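Local coordinates for putative glycosyl hydrolase (Bacteroides thetaiotaomicron VPI-5482, PDB 3K11), which belongs to the glycosyl hydrolase 88 sequence family and probably hydrolyses glycosidic bonds, its substrate not established, at residues T188-R193 against N197-D202. Numbering follows the deposited sequence.
With EDO (1,2-ethanediol), chain I; EDO (1,2-ethanediol), chain J.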
loop_
_atom_site.group_PDB
_atom_site.type_symbol
_atom_site.label_atom_id
_atom_site.label_comp_id
_atom_site.label_asym_id
_atom_site.label_seq_id
_atom_site.Cartn_x
_atom_site.Cartn_y
_atom_site.Cartn_z
ATOM N N THR A 188 -17.397 -26.355 -13.290
ATOM C CA THR A 188 -16.827 -25.747 -12.074
ATOM C C THR A 188 -17.868 -25.638 -10.942
ATOM O O THR A 188 -18.979 -25.164 -11.149
ATOM C CB THR A 188 -16.254 -24.333 -12.323
ATOM O OG1 THR A 188 -15.493 -24.287 -13.540
ATOM C CG2 THR A 188 -15.442 -23.837 -11.081
ATOM N N PHE A 189 -17.522 -26.140 -9.762
ATOM C CA PHE A 189 -18.433 -26.011 -8.605
ATOM C C PHE A 189 -18.801 -24.530 -8.433
ATOM O O PHE A 189 -17.920 -23.704 -8.350
ATOM C CB PHE A 189 -17.781 -26.511 -7.323
ATOM C CG PHE A 189 -17.460 -27.995 -7.319
ATOM C CD1 PHE A 189 -18.423 -28.927 -7.624
ATOM C CD2 PHE A 189 -16.203 -28.441 -6.905
ATOM C CE1 PHE A 189 -18.122 -30.300 -7.564
ATOM C CE2 PHE A 189 -15.925 -29.806 -6.842
ATOM C CZ PHE A 189 -16.867 -30.702 -7.179
ATOM N N ALA A 190 -20.115 -24.232 -8.317
ATOM C CA ALA A 190 -20.620 -22.854 -8.273
ATOM C C ALA A 190 -21.794 -22.738 -7.321
ATOM O O ALA A 190 -22.280 -23.744 -6.756
ATOM C CB ALA A 190 -21.059 -22.432 -9.677
ATOM N N ARG A 191 -22.237 -21.503 -7.133
ATOM C CA ARG A 191 -23.416 -21.184 -6.322
ATOM C C ARG A 191 -24.302 -20.239 -7.084
ATOM O O ARG A 191 -23.860 -19.562 -8.009
ATOM C CB ARG A 191 -23.018 -20.535 -4.997
ATOM C CG ARG A 191 -21.994 -21.319 -4.229
ATOM C CD ARG A 191 -21.938 -20.898 -2.800
ATOM N NE ARG A 191 -20.743 -21.437 -2.160
ATOM C CZ ARG A 191 -20.385 -21.176 -0.912
ATOM N NH1 ARG A 191 -21.133 -20.406 -0.148
ATOM N NH2 ARG A 191 -19.263 -21.682 -0.432
ATOM N N ASN A 192 -25.559 -20.172 -6.672
ATOM C CA ASN A 192 -26.479 -19.158 -7.196
ATOM C C ASN A 192 -26.778 -18.089 -6.119
ATOM O O ASN A 192 -27.753 -17.353 -6.209
ATOM C CB ASN A 192 -27.732 -19.838 -7.750
ATOM C CG ASN A 192 -27.451 -20.507 -9.046
ATOM O OD1 ASN A 192 -27.010 -19.860 -9.999
ATOM N ND2 ASN A 192 -27.625 -21.821 -9.079
ATOM N N ARG A 193 -25.905 -18.008 -5.114
ATOM C CA ARG A 193 -25.934 -16.931 -4.144
ATOM C C ARG A 193 -24.549 -16.372 -4.040
ATOM O O ARG A 193 -23.591 -17.129 -4.157
ATOM C CB ARG A 193 -26.385 -17.375 -2.750
ATOM C CG ARG A 193 -25.379 -18.217 -1.970
ATOM C CD ARG A 193 -25.983 -18.757 -0.683
ATOM N NE ARG A 193 -24.993 -19.360 0.244
ATOM C CZ ARG A 193 -24.287 -18.673 1.131
ATOM N NH1 ARG A 193 -24.398 -17.362 1.224
ATOM N NH2 ARG A 193 -23.437 -19.302 1.911
ATOM N N ASN A 197 -24.746 -18.021 -10.893
ATOM C CA ASN A 197 -23.470 -18.457 -11.429
ATOM C C ASN A 197 -22.290 -17.695 -10.841
ATOM O O ASN A 197 -21.489 -17.058 -11.545
ATOM C CB ASN A 197 -23.483 -18.370 -12.975
ATOM C CG ASN A 197 -24.305 -19.500 -13.591
ATOM O OD1 ASN A 197 -24.902 -20.276 -12.886
ATOM N ND2 ASN A 197 -24.261 -19.632 -14.882
ATOM N N THR A 198 -22.214 -17.787 -9.519
ATOM C CA THR A 198 -21.112 -17.191 -8.752
ATOM C C THR A 198 -20.142 -18.256 -8.291
ATOM O O THR A 198 -20.527 -19.298 -7.763
ATOM C CB THR A 198 -21.673 -16.463 -7.497
ATOM O OG1 THR A 198 -22.613 -15.461 -7.918
ATOM C CG2 THR A 198 -20.579 -15.819 -6.710
ATOM N N LEU A 199 -18.855 -17.967 -8.485
ATOM C CA LEU A 199 -17.811 -18.765 -7.917
ATOM C C LEU A 199 -17.370 -18.115 -6.604
ATOM O O LEU A 199 -17.133 -16.929 -6.569
ATOM C CB LEU A 199 -16.631 -18.909 -8.849
ATOM C CG LEU A 199 -16.825 -19.606 -10.197
ATOM C CD1 LEU A 199 -15.470 -19.676 -10.974
ATOM C CD2 LEU A 199 -17.488 -21.025 -10.005
ATOM N N TRP A 200 -17.230 -18.955 -5.584
ATOM C CA TRP A 200 -16.681 -18.601 -4.271
ATOM C C TRP A 200 -15.321 -19.218 -4.146
ATOM O O TRP A 200 -15.163 -20.431 -4.317
ATOM C CB TRP A 200 -17.563 -19.191 -3.185
ATOM C CG TRP A 200 -18.859 -18.499 -2.989
ATOM C CD1 TRP A 200 -19.867 -18.318 -3.902
ATOM C CD2 TRP A 200 -19.317 -17.964 -1.765
ATOM N NE1 TRP A 200 -20.916 -17.669 -3.314
ATOM C CE2 TRP A 200 -20.621 -17.453 -1.994
ATOM C CE3 TRP A 200 -18.751 -17.861 -0.485
ATOM C CZ2 TRP A 200 -21.390 -16.866 -0.978
ATOM C CZ3 TRP A 200 -19.489 -17.245 0.516
ATOM C CH2 TRP A 200 -20.813 -16.779 0.273
ATOM N N LEU A 201 -14.332 -18.409 -3.803
ATOM C CA LEU A 201 -12.974 -18.924 -3.611
ATOM C C LEU A 201 -12.999 -20.074 -2.600
ATOM O O LEU A 201 -12.258 -21.061 -2.741
ATOM C CB LEU A 201 -12.054 -17.790 -3.145
ATOM C CG LEU A 201 -10.586 -18.093 -3.085
ATOM C CD1 LEU A 201 -10.056 -18.575 -4.452
ATOM C CD2 LEU A 201 -9.812 -16.832 -2.562
ATOM N N ASP A 202 -13.862 -19.971 -1.575
ATOM C CA ASP A 202 -13.948 -20.984 -0.525
ATOM C C ASP A 202 -14.198 -22.355 -1.113
ATOM O O ASP A 202 -13.722 -23.358 -0.554
ATOM C CB ASP A 202 -15.105 -20.709 0.453
ATOM C CG ASP A 202 -15.083 -19.279 1.034
ATOM O OD1 ASP A 202 -15.139 -18.336 0.254
ATOM O OD2 ASP A 202 -14.957 -19.096 2.267
HETATM C C1 EDO I . -18.117 -21.190 3.320
HETATM O O1 EDO I . -17.704 -21.670 2.045
HETATM C C2 EDO I . -19.034 -20.004 3.092
HETATM O O2 EDO I . -20.319 -20.524 2.846
HETATM C C1 EDO J . -21.626 -17.327 6.072
HETATM O O1 EDO J . -22.118 -15.977 6.089
HETATM C C2 EDO J . -21.274 -17.787 4.674
HETATM O O2 EDO J . -22.324 -17.364 3.813
HETATM O O HOH W 1 -18.014 -21.723 -6.183
#
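Arg-191 lies flat on the indole of Trp-200, a worked example of how an arginine can use the face of an aromatic ring and still keep its N-H groups for polar partners. The guanidinium and ring planes are only 9° apart, and Arg-191 CZ sits 3.7 Å from the centroid of the five-membered ring of Trp-200, a cation-pi contact. Nearer the backbone, Arg-191 CD adds a CH-pi contact over the same ring, because the side chain runs out extended from CG to NE across the indole. Stacking leaves the guanidinium edge to others: NH1 and NH2 donate to the two hydroxyls of one 1,2-ethanediol, probably from the crystallisation liquor, while NH2 also forms a salt bridge with Asp-203. At the rim of the indole, Trp-200 NE1 gives a hydrogen bond of 2.9 Å to Arg-193 O, which lies close to the ring plane and helps fix the ring's rotation. The guanidinium of Arg-193 approaches the benzene end of the indole at a steep 57°, its NH1 3.8 Å from Trp-200 CH2, and is held by a salt bridge to Asp-423 of the second subunit.

The backbones meet in one antiparallel, hydrogen-bonded bridge: Arg-191 N to Thr-198 O and Thr-198 N to Arg-191 O are each 2.9 Å. Consecutive Asn-197 and Thr-198 lie opposite the single Arg-191, a G1 beta bulge. Strand 198-200, at the edge of a small antiparallel sheet within this chain, leads into helix 202-217 of the (alpha/alpha)6 barrel expected of this family. Asn-192 OD1 takes the N-H of Asn-197, the donor tilted 29° from the amide carbonyl plane. Farther along, Leu-199 CD2 packs against Thr-188 CG2 at 3.6 Å, beside helix 222-240.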